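Local coordinates for protein sialidase B (Streptococcus pneumoniae serotype 4, PDB 4XJW) that hydrolyses alpha-2,3-, alpha-2,6- and alpha-2,8-linked terminal sialic acids of oligosaccharides, glycoproteins and glycolipids, as a family 33 glycoside hydrolase, at residues 106-111 with 121-126; 34-39 with 168-173. The protein carries 1 engineered substitution. All blocks are in the same frame, centred on the assembly; numbering follows the deposited sequence.

Contact 1: 106-111 with 121-126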
loop_
_atom_site.group_PDB
_atom_site.type_symbol
_atom_site.label_atom_id
_atom_site.label_comp_id
_atom_site.label_asym_id
_atom_site.label_seq_id
_atom_site.Cartn_x
_atom_site.Cartn_y
_atom_site.Cartn_z
ATOM N N ASN A 106 -0.657 -20.102 -9.910
ATOM C CA ASN A 106 -1.482 -19.646 -8.801
ATOM C C ASN A 106 -2.071 -20.812 -8.053
ATOM O O ASN A 106 -2.446 -21.818 -8.662
ATOM C CB ASN A 106 -2.639 -18.785 -9.297
ATOM C CG ASN A 106 -2.177 -17.534 -10.004
ATOM O OD1 ASN A 106 -1.823 -16.534 -9.365
ATOM N ND2 ASN A 106 -2.166 -17.580 -11.328
ATOM N N THR A 107 -2.157 -20.679 -6.736
ATOM C CA THR A 107 -2.725 -21.736 -5.911
ATOM C C THR A 107 -4.029 -21.228 -5.324
ATOM O O THR A 107 -4.037 -20.331 -4.470
ATOM C CB THR A 107 -1.770 -22.166 -4.773
ATOM O OG1 THR A 107 -0.507 -22.567 -5.325
ATOM C CG2 THR A 107 -2.358 -23.343 -3.972
ATOM N N LEU A 108 -5.134 -21.802 -5.787
ATOM C CA LEU A 108 -6.454 -21.362 -5.361
ATOM C C LEU A 108 -7.059 -22.416 -4.433
ATOM O O LEU A 108 -7.007 -23.601 -4.722
ATOM C CB LEU A 108 -7.327 -21.106 -6.590
ATOM C CG LEU A 108 -8.774 -20.677 -6.360
ATOM C CD1 LEU A 108 -9.262 -19.776 -7.492
ATOM C CD2 LEU A 108 -9.709 -21.888 -6.225
ATOM N N VAL A 109 -7.612 -21.979 -3.307
ATOM C CA VAL A 109 -8.330 -22.878 -2.404
ATOM C C VAL A 109 -9.689 -22.272 -2.079
ATOM O O VAL A 109 -9.765 -21.177 -1.516
ATOM C CB VAL A 109 -7.572 -23.086 -1.084
ATOM C CG1 VAL A 109 -8.351 -24.046 -0.170
ATOM C CG2 VAL A 109 -6.180 -23.630 -1.356
ATOM N N PHE A 110 -10.764 -22.984 -2.409
ATOM C CA PHE A 110 -12.097 -22.475 -2.128
ATOM C C PHE A 110 -12.787 -23.411 -1.157
ATOM O O PHE A 110 -12.871 -24.612 -1.408
ATOM C CB PHE A 110 -12.927 -22.343 -3.399
ATOM C CG PHE A 110 -14.335 -21.879 -3.140
ATOM C CD1 PHE A 110 -14.576 -20.580 -2.727
ATOM C CD2 PHE A 110 -15.407 -22.752 -3.292
ATOM C CE1 PHE A 110 -15.868 -20.139 -2.474
ATOM C CE2 PHE A 110 -16.703 -22.326 -3.044
ATOM C CZ PHE A 110 -16.934 -21.013 -2.638
ATOM N N VAL A 111 -13.239 -22.863 -0.036
ATOM C CA VAL A 111 -13.886 -23.666 0.999
ATOM C C VAL A 111 -15.379 -23.317 1.104
ATOM O O VAL A 111 -15.755 -22.158 1.319
ATOM C CB VAL A 111 -13.184 -23.477 2.360
ATOM C CG1 VAL A 111 -13.851 -24.344 3.412
ATOM C CG2 VAL A 111 -11.699 -23.833 2.241
ATOM N N MET A 121 -12.494 -17.875 0.043
ATOM C CA MET A 121 -11.563 -18.048 -1.071
ATOM C C MET A 121 -10.154 -17.618 -0.690
ATOM O O MET A 121 -9.968 -16.522 -0.153
ATOM C CB MET A 121 -12.014 -17.209 -2.255
ATOM C CG MET A 121 -11.051 -17.259 -3.439
ATOM S SD MET A 121 -11.140 -18.836 -4.328
ATOM C CE MET A 121 -12.683 -18.578 -5.186
ATOM N N TYR A 122 -9.175 -18.474 -0.970
ATOM C CA TYR A 122 -7.766 -18.117 -0.802
ATOM C C TYR A 122 -7.091 -18.203 -2.156
ATOM O O TYR A 122 -7.335 -19.130 -2.912
ATOM C CB TYR A 122 -7.054 -19.097 0.132
ATOM C CG TYR A 122 -7.687 -19.324 1.486
ATOM C CD1 TYR A 122 -8.688 -20.268 1.653
ATOM C CD2 TYR A 122 -7.247 -18.625 2.607
ATOM C CE1 TYR A 122 -9.254 -20.502 2.901
ATOM C CE2 TYR A 122 -7.791 -18.853 3.857
ATOM C CZ TYR A 122 -8.804 -19.789 3.992
ATOM O OH TYR A 122 -9.357 -20.022 5.227
ATOM N N VAL A 123 -6.238 -17.239 -2.471
ATOM C CA VAL A 123 -5.397 -17.382 -3.647
ATOM C C VAL A 123 -3.983 -17.033 -3.239
ATOM O O VAL A 123 -3.776 -16.004 -2.602
ATOM C CB VAL A 123 -5.850 -16.458 -4.792
ATOM C CG1 VAL A 123 -4.938 -16.650 -5.990
ATOM C CG2 VAL A 123 -7.294 -16.746 -5.180
ATOM N N ASN A 124 -3.029 -17.908 -3.570
ATOM C CA ASN A 124 -1.623 -17.692 -3.244
ATOM C C ASN A 124 -1.374 -17.470 -1.751
ATOM O O ASN A 124 -0.515 -16.678 -1.356
ATOM C CB ASN A 124 -1.035 -16.588 -4.129
ATOM C CG ASN A 124 -1.094 -16.963 -5.588
ATOM O OD1 ASN A 124 -1.063 -18.147 -5.911
ATOM N ND2 ASN A 124 -1.198 -15.986 -6.471
ATOM N N GLY A 125 -2.146 -18.181 -0.935
ATOM C CA GLY A 125 -1.968 -18.147 0.500
ATOM C C GLY A 125 -2.557 -16.920 1.159
ATOM O O GLY A 125 -2.236 -16.607 2.306
ATOM N N ILE A 126 -3.415 -16.220 0.427
ATOM C CA ILE A 126 -4.059 -15.021 0.929
ATOM C C ILE A 126 -5.581 -15.180 0.899
ATOM O O ILE A 126 -6.167 -15.458 -0.155
ATOM C CB ILE A 126 -3.663 -13.805 0.072
ATOM C CG1 ILE A 126 -2.157 -13.546 0.190
ATOM C CG2 ILE A 126 -4.425 -12.565 0.501
ATOM C CD1 ILE A 126 -1.645 -12.505 -0.804
HETATM O O HOH W 1 -4.228 -20.041 -1.494
#
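V109 and Y122 form the antiparallel hydrogen-bonded pair in the middle of three bridged pairs, V109 N giving its hydrogen to Y122 O at 2.9 Å and Y122 N returning one to V109 O at 2.8 Å, while L108–V123 and F110–M121 are the flanking non-hydrogen-bonded pairs. Beyond V123 a type I' turn leads on into strand 126-132. Within it N124 N still donates to T107 O, and the side chain adds two bonds: with CG anti to the carbonyl carbon (chi1 -61°), OD1 accepts from T107 N at 2.9 Å, and ND2 donates to N106 OD1 at 3.0 Å, in the carbonyl plane and on a lone pair. The side-chain amide planes of N106 and N124 lie 23° apart, nearly coplanar. On the face of L108, F110 and M121, the flexible methionine bends at chi2 and chi3; SD lies 3.6 Å from L108 CG and 5.4 Å from the F110 ring centroid, an oblique Met-aromatic contact, and CE packs 3.7 Å from F110 CD1. On the other face the Y122 ring presents its edge to V109 O and V111 CG2, its hydroxyl bonded to D179. Asparagine thus suits the turn, tolerating positive phi (56°) and supplying donor and acceptor, while buried sulfur and methyl fill the apolar face.

Contact 2: 34-39 with 168-173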
loop_
_atom_site.group_PDB
_atom_site.type_symbol
_atom_site.label_atom_id
_atom_site.label_comp_id
_atom_site.label_asym_id
_atom_site.label_seq_id
_atom_site.Cartn_x
_atom_site.Cartn_y
_atom_site.Cartn_z
ATOM N N VAL A 34 -12.263 -26.981 -2.917
ATOM C CA VAL A 34 -11.628 -27.117 -4.223
ATOM C C VAL A 34 -10.212 -26.558 -4.121
ATOM O O VAL A 34 -10.020 -25.439 -3.650
ATOM C CB VAL A 34 -12.408 -26.361 -5.316
ATOM C CG1 VAL A 34 -11.699 -26.508 -6.656
ATOM C CG2 VAL A 34 -13.835 -26.870 -5.407
ATOM N N VAL A 35 -9.218 -27.344 -4.530
ATOM C CA VAL A 35 -7.852 -26.847 -4.619
ATOM C C VAL A 35 -7.417 -26.885 -6.073
ATOM O O VAL A 35 -7.509 -27.924 -6.734
ATOM C CB VAL A 35 -6.882 -27.673 -3.759
ATOM C CG1 VAL A 35 -5.464 -27.172 -3.947
ATOM C CG2 VAL A 35 -7.263 -27.582 -2.296
ATOM N N MET A 36 -6.975 -25.742 -6.582
ATOM C CA MET A 36 -6.654 -25.612 -7.998
ATOM C C MET A 36 -5.331 -24.888 -8.175
ATOM O O MET A 36 -5.178 -23.754 -7.727
ATOM C CB MET A 36 -7.737 -24.816 -8.720
ATOM C CG MET A 36 -8.668 -25.638 -9.570
ATOM S SD MET A 36 -9.639 -24.586 -10.664
ATOM C CE MET A 36 -8.325 -23.645 -11.416
ATOM N N LYS A 37 -4.372 -25.545 -8.815
ATOM C CA LYS A 37 -3.149 -24.879 -9.239
ATOM C C LYS A 37 -3.266 -24.585 -10.726
ATOM O O LYS A 37 -3.432 -25.505 -11.537
ATOM C CB LYS A 37 -1.923 -25.733 -8.921
ATOM C CG LYS A 37 -1.548 -25.664 -7.446
ATOM C CD LYS A 37 -0.533 -26.716 -7.045
ATOM C CE LYS A 37 -0.063 -26.482 -5.612
ATOM N NZ LYS A 37 0.618 -25.149 -5.455
ATOM N N PHE A 38 -3.221 -23.306 -11.091
ATOM C CA PHE A 38 -3.495 -22.932 -12.475
ATOM C C PHE A 38 -2.672 -21.746 -12.957
ATOM O O PHE A 38 -2.209 -20.911 -12.164
ATOM C CB PHE A 38 -4.990 -22.635 -12.665
ATOM C CG PHE A 38 -5.429 -21.306 -12.098
ATOM C CD1 PHE A 38 -5.786 -21.195 -10.761
ATOM C CD2 PHE A 38 -5.484 -20.175 -12.904
ATOM C CE1 PHE A 38 -6.193 -19.978 -10.241
ATOM C CE2 PHE A 38 -5.881 -18.959 -12.383
ATOM C CZ PHE A 38 -6.234 -18.864 -11.047
ATOM N N LYS A 39 -2.503 -21.678 -14.271
ATOM C CA LYS A 39 -1.790 -20.591 -14.909
ATOM C C LYS A 39 -2.720 -19.924 -15.892
ATOM O O LYS A 39 -3.533 -20.591 -16.545
ATOM C CB LYS A 39 -0.567 -21.104 -15.663
ATOM C CG LYS A 39 0.415 -21.885 -14.810
ATOM C CD LYS A 39 1.518 -22.475 -15.662
ATOM C CE LYS A 39 2.576 -23.123 -14.790
ATOM N NZ LYS A 39 3.610 -23.811 -15.605
ATOM N N ASP A 168 -2.898 -27.093 -13.823
ATOM C CA ASP A 168 -1.853 -28.090 -13.636
ATOM C C ASP A 168 -2.260 -29.172 -12.633
ATOM O O ASP A 168 -1.887 -30.334 -12.784
ATOM C CB ASP A 168 -0.527 -27.434 -13.253
ATOM C CG ASP A 168 0.285 -27.016 -14.467
ATOM O OD1 ASP A 168 0.077 -27.604 -15.550
ATOM O OD2 ASP A 168 1.129 -26.100 -14.333
ATOM N N GLU A 169 -3.031 -28.783 -11.620
ATOM C CA GLU A 169 -3.552 -29.712 -10.619
ATOM C C GLU A 169 -4.918 -29.229 -10.137
ATOM O O GLU A 169 -5.114 -28.034 -9.905
ATOM C CB GLU A 169 -2.614 -29.804 -9.414
ATOM C CG GLU A 169 -1.147 -30.048 -9.749
ATOM C CD GLU A 169 -0.281 -30.171 -8.514
ATOM O OE1 GLU A 169 -0.846 -30.312 -7.408
ATOM O OE2 GLU A 169 0.961 -30.129 -8.651
ATOM N N ILE A 170 -5.861 -30.152 -9.977
ATOM C CA ILE A 170 -7.126 -29.821 -9.330
ATOM C C ILE A 170 -7.602 -30.968 -8.440
ATOM O O ILE A 170 -7.617 -32.129 -8.858
ATOM C CB ILE A 170 -8.217 -29.412 -10.341
ATOM C CG1 ILE A 170 -9.517 -29.082 -9.601
ATOM C CG2 ILE A 170 -8.443 -30.498 -11.393
ATOM C CD1 ILE A 170 -10.607 -28.574 -10.493
ATOM N N SER A 171 -7.962 -30.636 -7.200
ATOM C CA SER A 171 -8.415 -31.627 -6.228
ATOM C C SER A 171 -9.732 -31.177 -5.601
ATOM O O SER A 171 -9.940 -29.986 -5.383
ATOM C CB SER A 171 -7.362 -31.823 -5.134
ATOM O OG SER A 171 -6.098 -32.128 -5.683
ATOM N N LEU A 172 -10.611 -32.131 -5.305
ATOM C CA LEU A 172 -11.893 -31.842 -4.662
ATOM C C LEU A 172 -11.981 -32.695 -3.398
ATOM O O LEU A 172 -11.652 -33.882 -3.422
ATOM C CB LEU A 172 -13.044 -32.187 -5.613
ATOM C CG LEU A 172 -14.513 -31.761 -5.469
ATOM C CD1 LEU A 172 -15.093 -31.985 -4.074
ATOM C CD2 LEU A 172 -14.722 -30.323 -5.927
ATOM N N PHE A 173 -12.427 -32.093 -2.301
ATOM C CA PHE A 173 -12.603 -32.800 -1.036
ATOM C C PHE A 173 -14.032 -32.646 -0.529
ATOM O O PHE A 173 -14.609 -31.562 -0.622
ATOM C CB PHE A 173 -11.644 -32.258 0.024
ATOM C CG PHE A 173 -10.213 -32.202 -0.419
ATOM C CD1 PHE A 173 -9.747 -31.137 -1.178
ATOM C CD2 PHE A 173 -9.332 -33.221 -0.086
ATOM C CE1 PHE A 173 -8.426 -31.084 -1.586
ATOM C CE2 PHE A 173 -8.011 -33.174 -0.493
ATOM C CZ PHE A 173 -7.558 -32.106 -1.247
HETATM O O HOH W 2 -5.124 -29.811 -6.532
HETATM O O HOH W 3 2.333 -25.858 -16.581
#
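K37 and E169 form an antiparallel hydrogen-bonded pair with their side chains side by side and pointing the same way, K37 N donating to E169 O at 2.8 Å. From the lysine CB, 4.2 Å from E169 CB, the chain runs on to CD, which lies 3.6 Å from E169 OE1; it then bends at chi4 (-62°), and NZ turns to T107 OG1 and P186 O, leaving NZ and E169 OE1 5.7 Å apart. A long aliphatic stem with a charged tip suits this place, since the methylenes pack on the glutamate while the ammonium finds oxygens farther on. K37 also faces both D168 and E169, a classic beta bulge, whose two N-H groups make weak bonds to K37 O. Past it, K39 NZ and D168 OD2 form a long salt bridge, with a water bonded to both. On the opposite face M36 CG rests 3.5 Å from I170 CG1, and V34 CG2 meets L172 CD2 at 3.6 Å; the beta-branched V34 and I170 suit an extended strand. Strand 32-39 lies between 166-173 and 102-113 in the sheet of this N-terminal domain, of the concanavalin-like clan; M36 packs on L49 and I170 on F50, both of strand 46-53 in the facing sheet.

Overall arrangement
Contacts 1 and 2 belong to one antiparallel sheet, in which strands 102-113 and 32-39 are neighbours: L108 N probably bonds to M36 O at 2.8 Å, and the side chain of K37 ties the two contacts together. Contact 1 joins strands close in sequence through a hairpin, whereas contact 2 brings together segments over a hundred residues apart and so closes the loop of chain that contains the hairpin. Contact 1 is the more buried; its polar side-chain bonds across the segments involve neutral amides at the turn. Contact 2 is partly buried, and its charged side chains, K39 with D168 and K37 beside E169, accompany that greater exposure. Both direct apolar side chains at the domain's other sheet, away from the annotated sites.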